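Local structure of sensor protein CpxA (Vibrio parahaemolyticus, 3V67) at residues A80-F84 with Y99-A105. The protein is the periplasmic sensor domain of CpxA, probably a membrane-bound two-component histidine kinase that transfers a phosphoryl group from ATP to a histidine. Residues are numbered along the deposited sequence.
Sequences AMQNF and YGRYMIA
A80-F84 is a regular alpha-helical turn (phi -55 to -62°, psi -45 to -50°), closed by the hydrogen bond F84 N to A80 O at 2.9 Å. Y99-Y102 forms a type II' beta turn with G100 at phi/psi 68/-102°; hydrogen bonds Y99 N to Y102 O and Y102 N to Y99 O, both 2.9 Å, close a two-residue hairpin loop, and extended strand 102-105 follows. Helix and strand axes approach to 9.4 Å at -40°, with CA-CA distances of 6.3 Å for A80-Y99 and 7.1 Å for M81-I104. The Y99 side chain (chi1 m) reaches along the helix: A80 CB lies over its ring face, 4.0 Å from the centroid, a CH-pi contact, and Y99 OH donates a short hydrogen bond to N83 OD1 (2.5 Å). I104 (chi1 m, chi2 t) fills the space between helix and sheet, its CD1 3.6 Å from A80 CB and its CG2 3.6 Å from the F84 ring centroid, 18° off the normal, a second CH-pi contact. F84 (chi1 t) presents this ring face; M81 (t, p, p) points its CA-CB bond away but folds back, bringing CE to 3.5 Å from I104 CG2. M81 also touches F59 on strand 57-61, extending the apolar layer. Helix 75-87 thus packs on one face of the antiparallel sheet at the 95-99/102-112 hairpin, contributing to the hydrophobic core of the PAS-fold periplasmic sensor domain.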
ATOM      1  N   ALA A  80     -17.862  -7.456   7.301  1.00 44.54           N
ATOM      2  CA  ALA A  80     -16.918  -6.515   6.715  1.00 38.31           C
ATOM      3  C   ALA A  80     -17.402  -6.035   5.351  1.00 37.63           C
ATOM      4  O   ALA A  80     -17.367  -4.839   5.062  1.00 36.39           O
ATOM      5  CB  ALA A  80     -15.538  -7.151   6.599  1.00 37.55           C
ATOM      6  N   MET A  81     -17.865  -6.968   4.521  1.00 37.92           N
ATOM      7  CA  MET A  81     -18.364  -6.614   3.193  1.00 43.55           C
ATOM      8  C   MET A  81     -19.573  -5.690   3.257  1.00 41.97           C
ATOM      9  O   MET A  81     -19.620  -4.683   2.551  1.00 44.16           O
ATOM     10  CB  MET A  81     -18.698  -7.857   2.366  1.00 49.89           C
ATOM     11  CG  MET A  81     -19.356  -7.537   1.025  1.00 56.73           C
ATOM     12  SD  MET A  81     -18.462  -6.316   0.033  1.00 42.73           S
ATOM     13  CE  MET A  81     -16.851  -7.070  -0.083  1.00 23.02           C
ATOM     14  N   GLN A  82     -20.546  -6.034   4.096  1.00 45.12           N
ATOM     15  CA  GLN A  82     -21.734  -5.198   4.248  1.00 50.19           C
ATOM     16  C   GLN A  82     -21.356  -3.782   4.661  1.00 44.29           C
ATOM     17  O   GLN A  82     -21.805  -2.793   4.054  1.00 39.76           O
ATOM     18  CB  GLN A  82     -22.695  -5.804   5.270  1.00 65.16           C
ATOM     19  CG  GLN A  82     -23.826  -4.875   5.696  1.00 79.35           C
ATOM     20  CD  GLN A  82     -24.895  -4.693   4.628  1.00 88.61           C
ATOM     21  OE1 GLN A  82     -24.738  -5.129   3.486  1.00 86.84           O
ATOM     22  NE2 GLN A  82     -25.995  -4.050   5.002  1.00 97.02           N
ATOM     23  N   ASN A  83     -20.519  -3.692   5.692  1.00 44.68           N
ATOM     24  CA  ASN A  83     -20.026  -2.401   6.145  1.00 46.43           C
ATOM     25  C   ASN A  83     -19.368  -1.621   5.011  1.00 43.73           C
ATOM     26  O   ASN A  83     -19.631  -0.432   4.842  1.00 42.42           O
ATOM     27  CB  ASN A  83     -19.048  -2.567   7.306  1.00 49.50           C
ATOM     28  CG  ASN A  83     -18.561  -1.237   7.847  1.00 54.58           C
ATOM     29  OD1 ASN A  83     -17.579  -0.679   7.361  1.00 55.15           O
ATOM     30  ND2 ASN A  83     -19.255  -0.718   8.853  1.00 56.40           N
ATOM     31  N   PHE A  84     -18.528  -2.301   4.232  1.00 30.92           N
ATOM     32  CA  PHE A  84     -17.845  -1.668   3.107  1.00 27.01           C
ATOM     33  C   PHE A  84     -18.837  -1.093   2.109  1.00 32.25           C
ATOM     34  O   PHE A  84     -18.707   0.057   1.685  1.00 32.54           O
ATOM     35  CB  PHE A  84     -16.914  -2.659   2.400  1.00 26.91           C
ATOM     36  CG  PHE A  84     -16.078  -2.035   1.316  1.00 32.49           C
ATOM     37  CD1 PHE A  84     -14.851  -1.467   1.611  1.00 30.99           C
ATOM     38  CD2 PHE A  84     -16.521  -2.015   0.001  1.00 28.85           C
ATOM     39  CE1 PHE A  84     -14.080  -0.890   0.619  1.00 26.06           C
ATOM     40  CE2 PHE A  84     -15.755  -1.440  -0.993  1.00 26.82           C
ATOM     41  CZ  PHE A  84     -14.531  -0.877  -0.683  1.00 24.72           C
ATOM     42  N   TYR A  99     -10.376  -4.172   7.531  1.00 46.12           N
ATOM     43  CA  TYR A  99     -11.205  -4.638   8.635  1.00 53.93           C
ATOM     44  C   TYR A  99     -10.427  -5.658   9.456  1.00 58.01           C
ATOM     45  O   TYR A  99     -10.427  -6.851   9.148  1.00 60.07           O
ATOM     46  CB  TYR A  99     -12.499  -5.256   8.105  1.00 50.82           C
ATOM     47  CG  TYR A  99     -13.413  -4.256   7.435  1.00 45.87           C
ATOM     48  CD1 TYR A  99     -14.408  -3.610   8.157  1.00 40.69           C
ATOM     49  CD2 TYR A  99     -13.274  -3.949   6.087  1.00 43.06           C
ATOM     50  CE1 TYR A  99     -15.240  -2.693   7.558  1.00 40.29           C
ATOM     51  CE2 TYR A  99     -14.102  -3.032   5.478  1.00 39.11           C
ATOM     52  CZ  TYR A  99     -15.086  -2.406   6.218  1.00 45.28           C
ATOM     53  OH  TYR A  99     -15.918  -1.488   5.616  1.00 45.51           O
ATOM     54  N   GLY A 100      -9.758  -5.180  10.501  1.00 58.09           N
ATOM     55  CA  GLY A 100      -8.850  -6.012  11.265  1.00 56.53           C
ATOM     56  C   GLY A 100      -7.644  -6.360  10.415  1.00 52.92           C
ATOM     57  O   GLY A 100      -6.744  -5.544  10.229  1.00 51.65           O
ATOM     58  N   ARG A 101      -7.635  -7.577   9.887  1.00 58.38           N
ATOM     59  CA  ARG A 101      -6.568  -8.021   9.001  1.00 64.03           C
ATOM     60  C   ARG A 101      -7.138  -8.362   7.630  1.00 59.16           C
ATOM     61  O   ARG A 101      -6.436  -8.898   6.774  1.00 59.57           O
ATOM     62  CB  ARG A 101      -5.858  -9.243   9.589  1.00 73.09           C
ATOM     63  CG  ARG A 101      -5.001  -8.948  10.812  1.00 80.87           C
ATOM     64  CD  ARG A 101      -3.591  -8.533  10.421  1.00 83.47           C
ATOM     65  NE  ARG A 101      -2.715  -8.402  11.584  1.00 89.37           N
ATOM     66  CZ  ARG A 101      -2.055  -9.413  12.144  1.00 90.10           C
ATOM     67  NH1 ARG A 101      -2.172 -10.639  11.651  1.00 91.70           N
ATOM     68  NH2 ARG A 101      -1.281  -9.199  13.199  1.00 86.10           N
ATOM     69  N   TYR A 102      -8.413  -8.046   7.427  1.00 52.14           N
ATOM     70  CA  TYR A 102      -9.098  -8.384   6.183  1.00 44.20           C
ATOM     71  C   TYR A 102      -9.375  -7.146   5.336  1.00 40.47           C
ATOM     72  O   TYR A 102     -10.258  -6.351   5.650  1.00 41.42           O
ATOM     73  CB  TYR A 102     -10.406  -9.114   6.483  1.00 44.16           C
ATOM     74  CG  TYR A 102     -11.017  -9.823   5.295  1.00 41.55           C
ATOM     75  CD1 TYR A 102     -10.386 -10.916   4.714  1.00 37.15           C
ATOM     76  CD2 TYR A 102     -12.234  -9.411   4.765  1.00 35.25           C
ATOM     77  CE1 TYR A 102     -10.942 -11.570   3.633  1.00 39.03           C
ATOM     78  CE2 TYR A 102     -12.799 -10.062   3.683  1.00 37.02           C
ATOM     79  CZ  TYR A 102     -12.148 -11.141   3.122  1.00 41.46           C
ATOM     80  OH  TYR A 102     -12.705 -11.795   2.046  1.00 44.61           O
ATOM     81  N   MET A 103      -8.612  -6.990   4.260  1.00 33.14           N
ATOM     82  CA  MET A 103      -8.783  -5.868   3.347  1.00 31.45           C
ATOM     83  C   MET A 103      -9.904  -6.134   2.347  1.00 29.85           C
ATOM     84  O   MET A 103     -10.062  -7.253   1.857  1.00 37.30           O
ATOM     85  CB  MET A 103      -7.483  -5.599   2.586  1.00 33.76           C
ATOM     86  CG  MET A 103      -7.516  -4.340   1.735  1.00 31.68           C
ATOM     87  SD  MET A 103      -7.271  -2.854   2.722  1.00 21.62           S
ATOM     88  CE  MET A 103      -5.513  -2.950   3.012  1.00 23.76           C
ATOM     89  N   ILE A 104     -10.679  -5.102   2.043  1.00 27.64           N
ATOM     90  CA  ILE A 104     -11.747  -5.215   1.061  1.00 27.79           C
ATOM     91  C   ILE A 104     -11.651  -4.113   0.018  1.00 28.80           C
ATOM     92  O   ILE A 104     -11.578  -2.930   0.360  1.00 31.11           O
ATOM     93  CB  ILE A 104     -13.124  -5.169   1.731  1.00 31.21           C
ATOM     94  CG1 ILE A 104     -13.384  -6.482   2.473  1.00 23.90           C
ATOM     95  CG2 ILE A 104     -14.207  -4.913   0.697  1.00 28.68           C
ATOM     96  CD1 ILE A 104     -14.739  -6.561   3.109  1.00 19.54           C
ATOM     97  N   ALA A 105     -11.653  -4.506  -1.254  1.00 21.07           N
ATOM     98  CA  ALA A 105     -11.484  -3.554  -2.346  1.00 16.46           C
ATOM     99  C   ALA A 105     -12.658  -3.568  -3.323  1.00 16.51           C
ATOM    100  O   ALA A 105     -13.186  -4.627  -3.664  1.00 23.86           O
ATOM    101  CB  ALA A 105     -10.175  -3.828  -3.081  1.00 14.11           C
TER